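Local coordinates for protein DNA methyltransferase (Nicotiana tabacum, PDB 4ONQ) that probably transfers methyl groups from S-adenosyl-L-methionine to cytosine C5 in DNA as a plant DRM-type methyltransferase, represented here by its catalytic domain with sinefungin bound, at residues A[18-23]-A[98-103]; A[55-58]-A[64-67]; A[92-97]-A[248-253]; A[140-145]-A[155-160]; A[146-149]-A[153-156]. The protein carries 5 engineered substitutions. All blocks are in the same frame, centred on the assembly; numbering follows the deposited sequence.

Contact 1: A[18-23]-A[98-103]; sequences PTEPLP and APRTIH
Thr-19 and Arg-100 mark the closest approach of two irregular backbones whose CA atoms stay 10.1 Å apart, so the contact is made by side chains reaching across the interval. One backbone belongs to the N-terminal loop that precedes strand 39-45, the other to the lead into helix 102-105. The two side chains come from opposite directions. On Thr-19 the hydroxyl lies anti to the backbone N (chi1 161°), which sends OG1 out to the arginine, while the guanidinium of Arg-100 is presented on a long chain bent at chi3 (74°). OG1 stands over the centre of the guanidinium face, 3.9 Å from CZ of Arg-100. An oxygen in that position looks down on the flat cation rather than along its N-H bonds, and the meeting is one of packing and polarity. Glu-20 adds its charge from an oblique position: its OE2 is 4.5 Å from NH2 of Arg-100, too far for a salt bridge and well out of the guanidinium plane. The backbone of Arg-100 is fixed by two bonds, its N to the carboxylate of Glu-104 and its carbonyl O to Lys-121, and its side chain also leans on Tyr-72. The next residue, Thr-101, caps helix 102-105 through OG1 to the N of Glu-104. A long, flexible cation suits a join of this width. Since neither Thr-19 nor Glu-20 receives a directed N-H from the guanidinium, the link between these two segments is probably weak and mainly electrostatic.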
# COMPACT_ATOMS: atom_id res chain seq x y z
N PRO A 18 12.75 8.86 -3.63
CA PRO A 18 14.18 8.55 -3.72
C PRO A 18 14.76 8.63 -5.13
O PRO A 18 15.93 8.94 -5.31
CB PRO A 18 14.25 7.11 -3.22
CG PRO A 18 12.92 6.55 -3.51
CD PRO A 18 11.97 7.68 -3.25
N THR A 19 13.95 8.39 -6.14
CA THR A 19 14.42 8.26 -7.49
C THR A 19 14.47 9.56 -8.30
O THR A 19 14.84 9.57 -9.44
CB THR A 19 13.44 7.37 -8.21
OG1 THR A 19 13.57 7.56 -9.60
CG2 THR A 19 12.07 7.78 -7.81
N GLU A 20 14.06 10.65 -7.71
CA GLU A 20 14.08 11.86 -8.44
C GLU A 20 14.64 12.93 -7.58
O GLU A 20 14.81 12.75 -6.40
CB GLU A 20 12.68 12.26 -8.82
CG GLU A 20 11.96 11.20 -9.49
CD GLU A 20 11.95 11.36 -10.95
OE1 GLU A 20 12.00 12.51 -11.40
OE2 GLU A 20 11.88 10.35 -11.65
N PRO A 21 14.92 14.06 -8.19
CA PRO A 21 15.49 15.17 -7.45
C PRO A 21 14.47 15.75 -6.53
O PRO A 21 13.33 15.89 -6.93
CB PRO A 21 15.74 16.18 -8.55
CG PRO A 21 14.64 15.94 -9.48
CD PRO A 21 14.65 14.46 -9.58
N LEU A 22 14.89 16.12 -5.35
CA LEU A 22 14.02 16.63 -4.30
C LEU A 22 13.29 17.84 -4.83
O LEU A 22 13.85 18.60 -5.62
CB LEU A 22 14.81 16.99 -3.05
CG LEU A 22 15.17 15.81 -2.15
CD1 LEU A 22 15.45 16.28 -0.73
CD2 LEU A 22 14.05 14.78 -2.17
N PRO A 23 12.04 18.04 -4.45
CA PRO A 23 11.45 19.25 -4.99
C PRO A 23 12.13 20.44 -4.37
O PRO A 23 12.99 20.28 -3.52
CB PRO A 23 10.00 19.15 -4.53
CG PRO A 23 9.99 18.28 -3.42
CD PRO A 23 11.12 17.33 -3.57
N ALA A 98 12.95 -1.42 -6.03
CA ALA A 98 12.14 -2.33 -6.83
C ALA A 98 12.34 -1.96 -8.29
O ALA A 98 12.57 -0.80 -8.62
CB ALA A 98 10.68 -2.22 -6.44
N PRO A 99 12.28 -2.97 -9.18
CA PRO A 99 12.27 -2.71 -10.62
C PRO A 99 11.13 -1.75 -10.93
O PRO A 99 10.06 -1.89 -10.34
CB PRO A 99 11.99 -4.09 -11.23
CG PRO A 99 11.50 -4.94 -10.10
CD PRO A 99 12.16 -4.40 -8.88
N ARG A 100 11.35 -0.79 -11.81
CA ARG A 100 10.35 0.24 -12.03
C ARG A 100 9.71 0.18 -13.42
O ARG A 100 8.83 0.97 -13.72
CB ARG A 100 10.91 1.63 -11.72
CG ARG A 100 11.01 1.90 -10.22
CD ARG A 100 11.69 3.23 -9.90
NE ARG A 100 10.84 4.38 -10.17
CZ ARG A 100 10.98 5.19 -11.22
NH1 ARG A 100 11.94 4.97 -12.11
NH2 ARG A 100 10.15 6.22 -11.39
N THR A 101 10.14 -0.76 -14.25
CA THR A 101 9.44 -0.99 -15.51
C THR A 101 8.87 -2.39 -15.54
O THR A 101 9.38 -3.30 -14.87
CB THR A 101 10.35 -0.80 -16.73
OG1 THR A 101 11.49 -1.66 -16.62
CG2 THR A 101 10.80 0.64 -16.85
N ILE A 102 7.79 -2.56 -16.30
CA ILE A 102 7.17 -3.86 -16.51
C ILE A 102 8.20 -4.89 -16.94
O ILE A 102 8.27 -5.99 -16.39
CB ILE A 102 6.08 -3.78 -17.59
CG1 ILE A 102 4.90 -2.95 -17.08
CG2 ILE A 102 5.61 -5.17 -17.98
CD1 ILE A 102 4.00 -2.43 -18.18
N HIS A 103 9.03 -4.52 -17.87
CA HIS A 103 10.05 -5.39 -18.34
C HIS A 103 11.06 -5.78 -17.33
O HIS A 103 11.56 -6.87 -17.41
CB HIS A 103 10.74 -4.79 -19.53
CG HIS A 103 9.92 -4.80 -20.76
ND1 HIS A 103 10.17 -4.00 -21.78
CD2 HIS A 103 8.83 -5.55 -21.11
CE1 HIS A 103 9.29 -4.22 -22.74
NE2 HIS A 103 8.47 -5.17 -22.32

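Contact 2: A[55-58]-A[64-67]; sequences TISS and EPEF. Engineered in segment 55-58: Ser-58 (natural residue Arg).
Ser-57 and Pro-65 form a small surface contact between a helix and an edge strand of the Rossmann-like sheet that defines class I SAM-dependent methyltransferases. Ser-57 lies near the end of helix 50-59, and Pro-65 lies beside strand 66-69, an outermost strand of the seven-stranded mixed sheet. A short turn joins the two elements, bringing the CA atoms of Ser-57 and Glu-64 to 6.0 Å. The serine does the touching with its hydroxyl: with OG anti to the carbonyl carbon (chi1 -69°), the oxygen leans out to Pro-65, 3.6 Å from its CD, and also lies near CA of Glu-64. These are van der Waals contacts. The hydroxyl's main polar partner is the carbonyl O of Ile-63 in the turn, with that of Trp-53, one helical turn back, also within bonding range; its single proton must go to one or be shared, and a small hydroxyl suits a place between the two. Pro-65 offers a compact apolar ring with no amide hydrogen. Its CB sits 4.0 Å above one face of the Phe-67 ring, offset toward the rim, and that ring meets Trp-53 edge-to-face. Ile-83 of the adjoining strand 79-84 touches Ile-56, Ser-57 and Pro-65 alike. Within the helix, the engineered Ser-58, an arginine in nature, turns its OG back to O of Thr-55 at 2.8 Å, with the donor tilted 29° from the carbonyl plane.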
# COMPACT_ATOMS: atom_id res chain seq x y z
N THR A 55 -12.50 17.46 4.59
CA THR A 55 -13.04 16.78 5.77
C THR A 55 -11.97 15.97 6.50
O THR A 55 -11.85 16.05 7.73
CB THR A 55 -14.18 15.82 5.39
OG1 THR A 55 -15.25 16.55 4.78
CG2 THR A 55 -14.70 15.10 6.63
N ILE A 56 -11.22 15.18 5.75
CA ILE A 56 -10.17 14.34 6.31
C ILE A 56 -9.11 15.18 7.02
O ILE A 56 -8.69 14.85 8.13
CB ILE A 56 -9.52 13.44 5.24
CG1 ILE A 56 -10.51 12.38 4.77
CG2 ILE A 56 -8.26 12.78 5.79
CD1 ILE A 56 -10.05 11.60 3.54
N SER A 57 -8.69 16.27 6.38
CA SER A 57 -7.72 17.18 7.00
C SER A 57 -8.26 17.79 8.28
O SER A 57 -7.58 17.80 9.30
CB SER A 57 -7.31 18.28 6.02
OG SER A 57 -6.53 17.76 4.95
N SER A 58 -9.49 18.31 8.23
CA SER A 58 -10.08 18.94 9.40
C SER A 58 -10.22 17.95 10.55
O SER A 58 -10.05 18.32 11.72
CB SER A 58 -11.45 19.56 9.07
OG SER A 58 -12.44 18.56 8.90
N GLU A 64 -2.14 18.69 6.06
CA GLU A 64 -2.41 18.55 4.66
C GLU A 64 -1.81 17.26 4.18
O GLU A 64 -0.72 16.90 4.56
CB GLU A 64 -1.78 19.68 3.88
CG GLU A 64 -2.41 21.01 4.03
CD GLU A 64 -1.40 22.09 3.74
OE1 GLU A 64 -0.21 21.76 3.61
OE2 GLU A 64 -1.79 23.27 3.64
N PRO A 65 -2.52 16.60 3.30
CA PRO A 65 -2.07 15.29 2.85
C PRO A 65 -0.83 15.40 1.99
O PRO A 65 -0.57 16.46 1.41
CB PRO A 65 -3.25 14.80 1.99
CG PRO A 65 -3.92 16.03 1.54
CD PRO A 65 -3.80 16.99 2.69
N GLU A 66 -0.07 14.32 1.95
CA GLU A 66 1.09 14.21 1.08
C GLU A 66 0.71 13.25 -0.03
O GLU A 66 0.50 12.06 0.21
CB GLU A 66 2.30 13.70 1.86
CG GLU A 66 3.51 13.39 0.99
CD GLU A 66 4.73 12.94 1.78
OE1 GLU A 66 4.57 12.48 2.94
OE2 GLU A 66 5.85 13.04 1.24
N PHE A 67 0.60 13.77 -1.24
CA PHE A 67 0.19 12.97 -2.38
C PHE A 67 1.39 12.35 -3.06
O PHE A 67 2.33 13.05 -3.43
CB PHE A 67 -0.61 13.81 -3.38
CG PHE A 67 -1.93 14.29 -2.85
CD1 PHE A 67 -2.98 13.41 -2.65
CD2 PHE A 67 -2.12 15.64 -2.58
CE1 PHE A 67 -4.19 13.85 -2.17
CE2 PHE A 67 -3.33 16.09 -2.09
CZ PHE A 67 -4.37 15.19 -1.89

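Contact 3: A[92-97]-A[248-253]; sequences FPLFPL and YRLGIP
Leu-94 lies against Arg-249 and Leu-250, joining the loop between strand 79-84 and helix 102-105 to the end of helix 242-249. That helix is the connection of a beta-alpha-beta crossover between parallel strands 231-236 and 254-260 in the Rossmann-like methyltransferase fold, and it finishes in a Schellman motif. The apolar contacts come first. CD1 of Leu-94 meets CD2 of Leu-250 at 3.6 Å, the two side chains crossing at about a right angle. The same CD2 of Leu-250 also reaches CE1 of Phe-92 at 4.0 Å, an oblique approach to the ring. Leucine suits position 94 because its two branches meet different neighbours, CD1 the Leu-250 methyl and CD2 the arginine; Leu-94 and Leu-250 both also pack on Ala-217 of helix 213-220. A second kind of contact sets a methyl group on a cation: CD2 of Leu-94 sits over the centre of the Arg-249 guanidinium, 3.4 Å from CZ. The arginine chain, bent at chi3 (61°), curls round this methyl, and its CB also touches it. Packing on a flat face keeps the N-H edges for polar partners, and NH1 makes a long, weak ion pair with Asp-214. A serine in place of Arg-249 would probably uncover the CD2 side of Leu-94 and leave Asp-214 without this distant charge. The side chain of Arg-249 is about 12 Å from the bound sinefungin. One of the two backbone bonds of the Schellman motif runs from N of Gly-251, at a positive phi (79°) that a residue without a side chain adopts easily, to O of Tyr-248 at 3.0 Å.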
# COMPACT_ATOMS: atom_id res chain seq x y z
N PHE A 92 14.92 7.35 3.95
CA PHE A 92 15.69 6.47 3.08
C PHE A 92 14.79 5.35 2.55
O PHE A 92 13.86 4.92 3.24
CB PHE A 92 16.92 5.92 3.80
CG PHE A 92 16.62 5.18 5.08
CD1 PHE A 92 16.41 3.81 5.08
CD2 PHE A 92 16.55 5.86 6.29
CE1 PHE A 92 16.14 3.13 6.25
CE2 PHE A 92 16.27 5.18 7.47
CZ PHE A 92 16.07 3.82 7.45
N PRO A 93 15.04 4.88 1.32
CA PRO A 93 14.23 3.81 0.75
C PRO A 93 14.72 2.42 1.14
O PRO A 93 15.84 2.26 1.61
CB PRO A 93 14.41 4.01 -0.76
CG PRO A 93 15.78 4.58 -0.88
CD PRO A 93 15.99 5.44 0.34
N LEU A 94 13.85 1.43 0.97
CA LEU A 94 14.20 0.03 1.12
C LEU A 94 15.14 -0.35 -0.02
O LEU A 94 14.96 0.08 -1.16
CB LEU A 94 12.93 -0.81 1.04
CG LEU A 94 12.47 -1.63 2.25
CD1 LEU A 94 12.77 -0.92 3.54
CD2 LEU A 94 10.97 -1.92 2.13
N PHE A 95 16.12 -1.19 0.24
CA PHE A 95 17.08 -1.53 -0.79
C PHE A 95 17.20 -3.04 -0.97
O PHE A 95 17.05 -3.77 -0.04
CB PHE A 95 18.41 -0.82 -0.52
CG PHE A 95 19.31 -0.79 -1.70
CD1 PHE A 95 19.31 0.26 -2.57
CD2 PHE A 95 20.15 -1.86 -1.96
CE1 PHE A 95 20.12 0.24 -3.69
CE2 PHE A 95 20.95 -1.88 -3.08
CZ PHE A 95 20.94 -0.83 -3.93
N PRO A 96 17.38 -3.52 -2.20
CA PRO A 96 17.47 -2.72 -3.43
C PRO A 96 16.14 -2.15 -3.89
O PRO A 96 15.09 -2.68 -3.54
CB PRO A 96 18.02 -3.70 -4.46
CG PRO A 96 17.56 -5.02 -3.98
CD PRO A 96 17.57 -4.95 -2.48
N LEU A 97 16.20 -1.06 -4.65
CA LEU A 97 15.00 -0.47 -5.19
C LEU A 97 14.27 -1.48 -6.06
O LEU A 97 14.89 -2.31 -6.72
CB LEU A 97 15.35 0.78 -5.99
CG LEU A 97 16.09 1.83 -5.16
CD1 LEU A 97 16.57 2.95 -6.05
CD2 LEU A 97 15.18 2.36 -4.05
N TYR A 248 9.13 -4.04 9.30
CA TYR A 248 10.03 -5.18 9.37
C TYR A 248 11.16 -5.08 8.37
O TYR A 248 12.32 -5.37 8.69
CB TYR A 248 9.25 -6.48 9.18
CG TYR A 248 10.13 -7.70 9.01
CD1 TYR A 248 10.74 -8.30 10.11
CD2 TYR A 248 10.35 -8.25 7.75
CE1 TYR A 248 11.54 -9.42 9.96
CE2 TYR A 248 11.14 -9.37 7.59
CZ TYR A 248 11.73 -9.95 8.70
OH TYR A 248 12.53 -11.07 8.55
N ARG A 249 10.85 -4.66 7.15
CA ARG A 249 11.87 -4.56 6.12
C ARG A 249 12.82 -3.41 6.41
O ARG A 249 13.96 -3.40 5.95
CB ARG A 249 11.23 -4.41 4.74
CG ARG A 249 10.44 -5.64 4.32
CD ARG A 249 9.94 -5.53 2.90
NE ARG A 249 11.04 -5.41 1.95
CZ ARG A 249 10.88 -5.04 0.68
NH1 ARG A 249 9.66 -4.76 0.22
NH2 ARG A 249 11.93 -4.96 -0.12
N LEU A 250 12.34 -2.46 7.21
CA LEU A 250 13.13 -1.31 7.62
C LEU A 250 14.10 -1.70 8.72
O LEU A 250 15.01 -0.95 9.06
CB LEU A 250 12.21 -0.19 8.11
CG LEU A 250 11.52 0.65 7.03
CD1 LEU A 250 10.47 1.56 7.64
CD2 LEU A 250 12.54 1.45 6.27
N GLY A 251 13.90 -2.88 9.29
CA GLY A 251 14.74 -3.34 10.38
C GLY A 251 14.35 -2.70 11.69
O GLY A 251 15.12 -2.69 12.65
N ILE A 252 13.14 -2.16 11.74
CA ILE A 252 12.60 -1.60 12.97
C ILE A 252 11.95 -2.71 13.79
O ILE A 252 11.01 -3.34 13.34
CB ILE A 252 11.56 -0.51 12.68
CG1 ILE A 252 12.19 0.60 11.83
CG2 ILE A 252 11.01 0.04 13.97
CD1 ILE A 252 11.21 1.68 11.39
N PRO A 253 12.45 -2.96 14.97
CA PRO A 253 11.94 -4.07 15.73
C PRO A 253 10.52 -3.82 16.16
O PRO A 253 10.16 -2.72 16.47
CB PRO A 253 12.88 -4.15 16.93
CG PRO A 253 13.88 -3.14 16.72
CD PRO A 253 13.39 -2.16 15.74

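Contact 4: A[140-145]-A[155-160]; sequences KAVEDF and KFVLDQ
Ala-141 is the first residue of 140-145 to touch the partner helix, and it does so where the two backbones come nearest, 7.9 Å between its CA and that of Val-157. Helix 132-143 and helix 151-164 are consecutive in the chain and pack as a helical hairpin far out from the centre of the molecule. CB of Ala-141 meets CE2 of Phe-156 at 4.1 Å, lying at the ring edge near its plane. The ring gets there because its CG stands anti to the backbone N (chi1 159°), which swings it across to the other helix; a small residue opposite leaves room for that edge. Val-142 follows, buried, and presents CG1 to CG1 of Val-157 at 4.0 Å, the branched side chains crossing at about a right angle. Val-157 also leans on Ile-138, one turn earlier in helix 132-143, and Val-142 on Asn-172. Glu-143 turns to its own helix and forms a salt bridge with Arg-139. Beyond the helix, Phe-145 packs on Pro-150 in the link between the two helices. On the opposing helix Lys-155 and Asp-159, one turn apart, make a weak salt bridge of 3.4 Å between NZ and OD2. Each helix thus has one such charge pair of its own, while the surfaces that meet are carbon. The join is modest: the valine pair is buried, Phe-156 is exposed, and the contact rests on van der Waals and apolar packing, with nothing strongly directional.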
# COMPACT_ATOMS: atom_id res chain seq x y z
N LYS A 140 -7.95 -13.12 -30.53
CA LYS A 140 -8.55 -13.15 -31.86
C LYS A 140 -8.39 -11.83 -32.61
O LYS A 140 -8.20 -11.81 -33.83
CB LYS A 140 -10.03 -13.56 -31.80
CG LYS A 140 -10.24 -15.02 -31.40
CD LYS A 140 -11.69 -15.42 -31.48
CE LYS A 140 -11.91 -16.84 -30.96
NZ LYS A 140 -11.14 -17.86 -31.72
N ALA A 141 -8.45 -10.73 -31.87
CA ALA A 141 -8.24 -9.41 -32.46
C ALA A 141 -6.83 -9.23 -33.04
O ALA A 141 -6.68 -8.56 -34.07
CB ALA A 141 -8.55 -8.32 -31.43
N VAL A 142 -5.80 -9.81 -32.41
CA VAL A 142 -4.43 -9.65 -32.92
C VAL A 142 -3.91 -10.83 -33.75
O VAL A 142 -2.91 -10.70 -34.47
CB VAL A 142 -3.42 -9.38 -31.78
CG1 VAL A 142 -3.81 -8.13 -31.00
CG2 VAL A 142 -3.32 -10.59 -30.87
N GLU A 143 -4.55 -11.97 -33.65
CA GLU A 143 -4.12 -13.18 -34.31
C GLU A 143 -4.09 -13.13 -35.83
O GLU A 143 -3.26 -13.77 -36.44
CB GLU A 143 -5.08 -14.28 -33.95
CG GLU A 143 -4.47 -15.43 -33.33
CD GLU A 143 -5.46 -16.48 -32.98
OE1 GLU A 143 -6.65 -16.31 -33.30
OE2 GLU A 143 -5.05 -17.49 -32.40
N ASP A 144 -5.02 -12.41 -36.43
CA ASP A 144 -5.15 -12.39 -37.89
C ASP A 144 -3.94 -11.80 -38.60
O ASP A 144 -3.54 -12.26 -39.67
CB ASP A 144 -6.41 -11.65 -38.31
CG ASP A 144 -7.67 -12.45 -38.06
OD1 ASP A 144 -7.60 -13.70 -38.15
OD2 ASP A 144 -8.72 -11.84 -37.77
N PHE A 145 -3.36 -10.78 -37.99
CA PHE A 145 -2.23 -10.07 -38.56
C PHE A 145 -0.95 -10.64 -37.97
O PHE A 145 -0.91 -10.99 -36.79
CB PHE A 145 -2.36 -8.58 -38.23
CG PHE A 145 -3.79 -8.09 -38.26
CD1 PHE A 145 -4.38 -7.74 -39.47
CD2 PHE A 145 -4.55 -8.02 -37.10
CE1 PHE A 145 -5.69 -7.31 -39.51
CE2 PHE A 145 -5.86 -7.60 -37.14
CZ PHE A 145 -6.44 -7.25 -38.35
N LYS A 155 -5.74 0.25 -30.60
CA LYS A 155 -6.37 1.07 -29.58
C LYS A 155 -7.32 0.25 -28.71
O LYS A 155 -7.31 0.37 -27.49
CB LYS A 155 -7.12 2.25 -30.20
CG LYS A 155 -7.65 3.20 -29.14
CD LYS A 155 -8.67 4.17 -29.69
CE LYS A 155 -9.38 4.89 -28.55
NZ LYS A 155 -8.43 5.35 -27.49
N PHE A 156 -8.12 -0.60 -29.34
CA PHE A 156 -9.01 -1.48 -28.59
C PHE A 156 -8.25 -2.35 -27.56
O PHE A 156 -8.58 -2.34 -26.36
CB PHE A 156 -9.87 -2.33 -29.54
CG PHE A 156 -10.42 -3.57 -28.92
CD1 PHE A 156 -11.49 -3.51 -28.04
CD2 PHE A 156 -9.87 -4.81 -29.21
CE1 PHE A 156 -12.00 -4.66 -27.46
CE2 PHE A 156 -10.37 -5.96 -28.64
CZ PHE A 156 -11.43 -5.89 -27.76
N VAL A 157 -7.22 -3.08 -28.01
CA VAL A 157 -6.49 -3.93 -27.07
C VAL A 157 -5.69 -3.14 -26.04
O VAL A 157 -5.60 -3.56 -24.90
CB VAL A 157 -5.64 -5.09 -27.72
CG1 VAL A 157 -5.87 -5.19 -29.20
CG2 VAL A 157 -4.15 -4.99 -27.37
N LEU A 158 -5.14 -1.99 -26.43
CA LEU A 158 -4.40 -1.19 -25.46
C LEU A 158 -5.33 -0.65 -24.37
O LEU A 158 -4.97 -0.60 -23.19
CB LEU A 158 -3.63 -0.06 -26.13
CG LEU A 158 -2.28 -0.46 -26.70
CD1 LEU A 158 -1.61 0.75 -27.32
CD2 LEU A 158 -1.41 -1.07 -25.61
N ASP A 159 -6.54 -0.30 -24.75
CA ASP A 159 -7.51 0.14 -23.79
C ASP A 159 -7.90 -0.95 -22.84
O ASP A 159 -8.00 -0.72 -21.68
CB ASP A 159 -8.77 0.75 -24.44
CG ASP A 159 -8.54 2.11 -25.09
OD1 ASP A 159 -7.50 2.73 -24.88
OD2 ASP A 159 -9.40 2.58 -25.83
N GLN A 160 -8.17 -2.14 -23.36
CA GLN A 160 -8.47 -3.25 -22.51
C GLN A 160 -7.33 -3.64 -21.59
O GLN A 160 -7.57 -3.94 -20.48
CB GLN A 160 -8.96 -4.45 -23.29
CG GLN A 160 -10.19 -4.23 -24.11
CD GLN A 160 -11.36 -3.74 -23.32
OE1 GLN A 160 -11.71 -4.27 -22.32
NE2 GLN A 160 -11.97 -2.72 -23.80

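Contact 5: A[146-149]-A[153-156]; sequences DGEP and VQKF
Gln-154 NE2 gives a hydrogen to O of Pro-149 at 2.7 Å, with an N-H...O angle of 157°. The carbonyl oxygen lies near the amide plane of the glutamine, 15° out of it, where an amide N-H points. A glutamine chain extended beyond CG has the length to reach back from the first turn of the helix to the loop just before it. The bond runs beside apolar packing: CG of Gln-154 is 3.6 Å from CG of Pro-149, and the two side chains cross at about a right angle. The rigid proline ring also turns its CB to CG2 of Val-153, again at 3.6 Å, so neighbouring helix residues touch different atoms of one ring. CB of Glu-148 flanks NE2 of Gln-154 at 3.9 Å, its carboxylate plane steeply turned from the amide. A leucine in place of Gln-154 would probably leave the buried carbonyl of Pro-149 without this donor and the loop freer to move. Trp-116, from a loop, touches Glu-148, Pro-149 and Gln-154. The contact ties the later part of the link from helix 132-143, Glu-148 and Pro-149, to the first turn of helix 151-164.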
# COMPACT_ATOMS: atom_id res chain seq x y z
N ASP A 146 0.08 -10.75 -38.77
CA ASP A 146 1.36 -11.07 -38.20
C ASP A 146 2.09 -9.80 -38.02
O ASP A 146 3.15 -9.62 -38.57
CB ASP A 146 2.15 -11.92 -39.12
CG ASP A 146 2.00 -11.49 -40.51
OD1 ASP A 146 0.88 -11.06 -40.83
OD2 ASP A 146 2.98 -11.56 -41.27
N GLY A 147 1.50 -8.94 -37.21
CA GLY A 147 2.09 -7.70 -36.72
C GLY A 147 2.52 -6.75 -37.81
O GLY A 147 3.29 -7.13 -38.70
N GLU A 148 2.03 -5.52 -37.74
CA GLU A 148 1.25 -5.02 -36.63
C GLU A 148 -0.22 -4.98 -36.98
O GLU A 148 -0.56 -5.01 -38.12
CB GLU A 148 1.71 -3.59 -36.31
CG GLU A 148 3.18 -3.45 -36.04
CD GLU A 148 3.64 -2.00 -35.94
OE1 GLU A 148 3.01 -1.11 -36.55
OE2 GLU A 148 4.63 -1.74 -35.25
N PRO A 149 -1.08 -4.92 -36.00
CA PRO A 149 -2.51 -4.81 -36.27
C PRO A 149 -2.92 -3.38 -36.61
O PRO A 149 -2.18 -2.44 -36.28
CB PRO A 149 -3.15 -5.26 -34.96
CG PRO A 149 -2.14 -4.96 -33.93
CD PRO A 149 -0.80 -5.11 -34.56
N VAL A 153 -7.67 -1.47 -33.85
CA VAL A 153 -7.57 -2.65 -33.00
C VAL A 153 -6.46 -2.47 -31.97
O VAL A 153 -6.63 -2.85 -30.82
CB VAL A 153 -7.45 -3.99 -33.79
CG1 VAL A 153 -7.37 -3.73 -35.26
CG2 VAL A 153 -6.27 -4.82 -33.29
N GLN A 154 -5.35 -1.86 -32.37
CA GLN A 154 -4.30 -1.51 -31.42
C GLN A 154 -4.88 -0.71 -30.27
O GLN A 154 -4.58 -0.96 -29.10
CB GLN A 154 -3.19 -0.71 -32.09
CG GLN A 154 -2.20 -1.52 -32.91
CD GLN A 154 -1.04 -0.67 -33.41
OE1 GLN A 154 -0.56 0.22 -32.71
NE2 GLN A 154 -0.58 -0.94 -34.64
N LYS A 155 -5.74 0.25 -30.60
CA LYS A 155 -6.37 1.07 -29.58
C LYS A 155 -7.32 0.25 -28.71
O LYS A 155 -7.31 0.37 -27.49
CB LYS A 155 -7.12 2.25 -30.20
CG LYS A 155 -7.65 3.20 -29.14
CD LYS A 155 -8.67 4.17 -29.69
CE LYS A 155 -9.38 4.89 -28.55
NZ LYS A 155 -8.43 5.35 -27.49
N PHE A 156 -8.12 -0.60 -29.34
CA PHE A 156 -9.01 -1.48 -28.59
C PHE A 156 -8.25 -2.35 -27.56
O PHE A 156 -8.58 -2.34 -26.36
CB PHE A 156 -9.87 -2.33 -29.54
CG PHE A 156 -10.42 -3.57 -28.92
CD1 PHE A 156 -11.49 -3.51 -28.04
CD2 PHE A 156 -9.87 -4.81 -29.21
CE1 PHE A 156 -12.00 -4.66 -27.46
CE2 PHE A 156 -10.37 -5.96 -28.64
CZ PHE A 156 -11.43 -5.89 -27.76

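In the fold
Contacts 4 and 5 belong together: both use helix 151-164, share Lys-155 and Phe-156, and touch where Ala-141 O meets Val-153 CG2. One packs the two helices of the hairpin with carbon alone; the other, more buried, adds a hydrogen bond for the loop between them. Their centres lie more than 30 Å from that of the chain, far from contact 3, which is partly buried on the Rossmann-like core, buries the most surface of the five and mixes apolar packing with a methyl over a guanidinium face. Contacts 1 and 2 are surface contacts, the first a hydroxyl over a guanidinium with a carboxylate at a distance, the second a serine against a proline at the sheet edge. Pro-18 packing on Pro-93 brings contact 1 against contact 3.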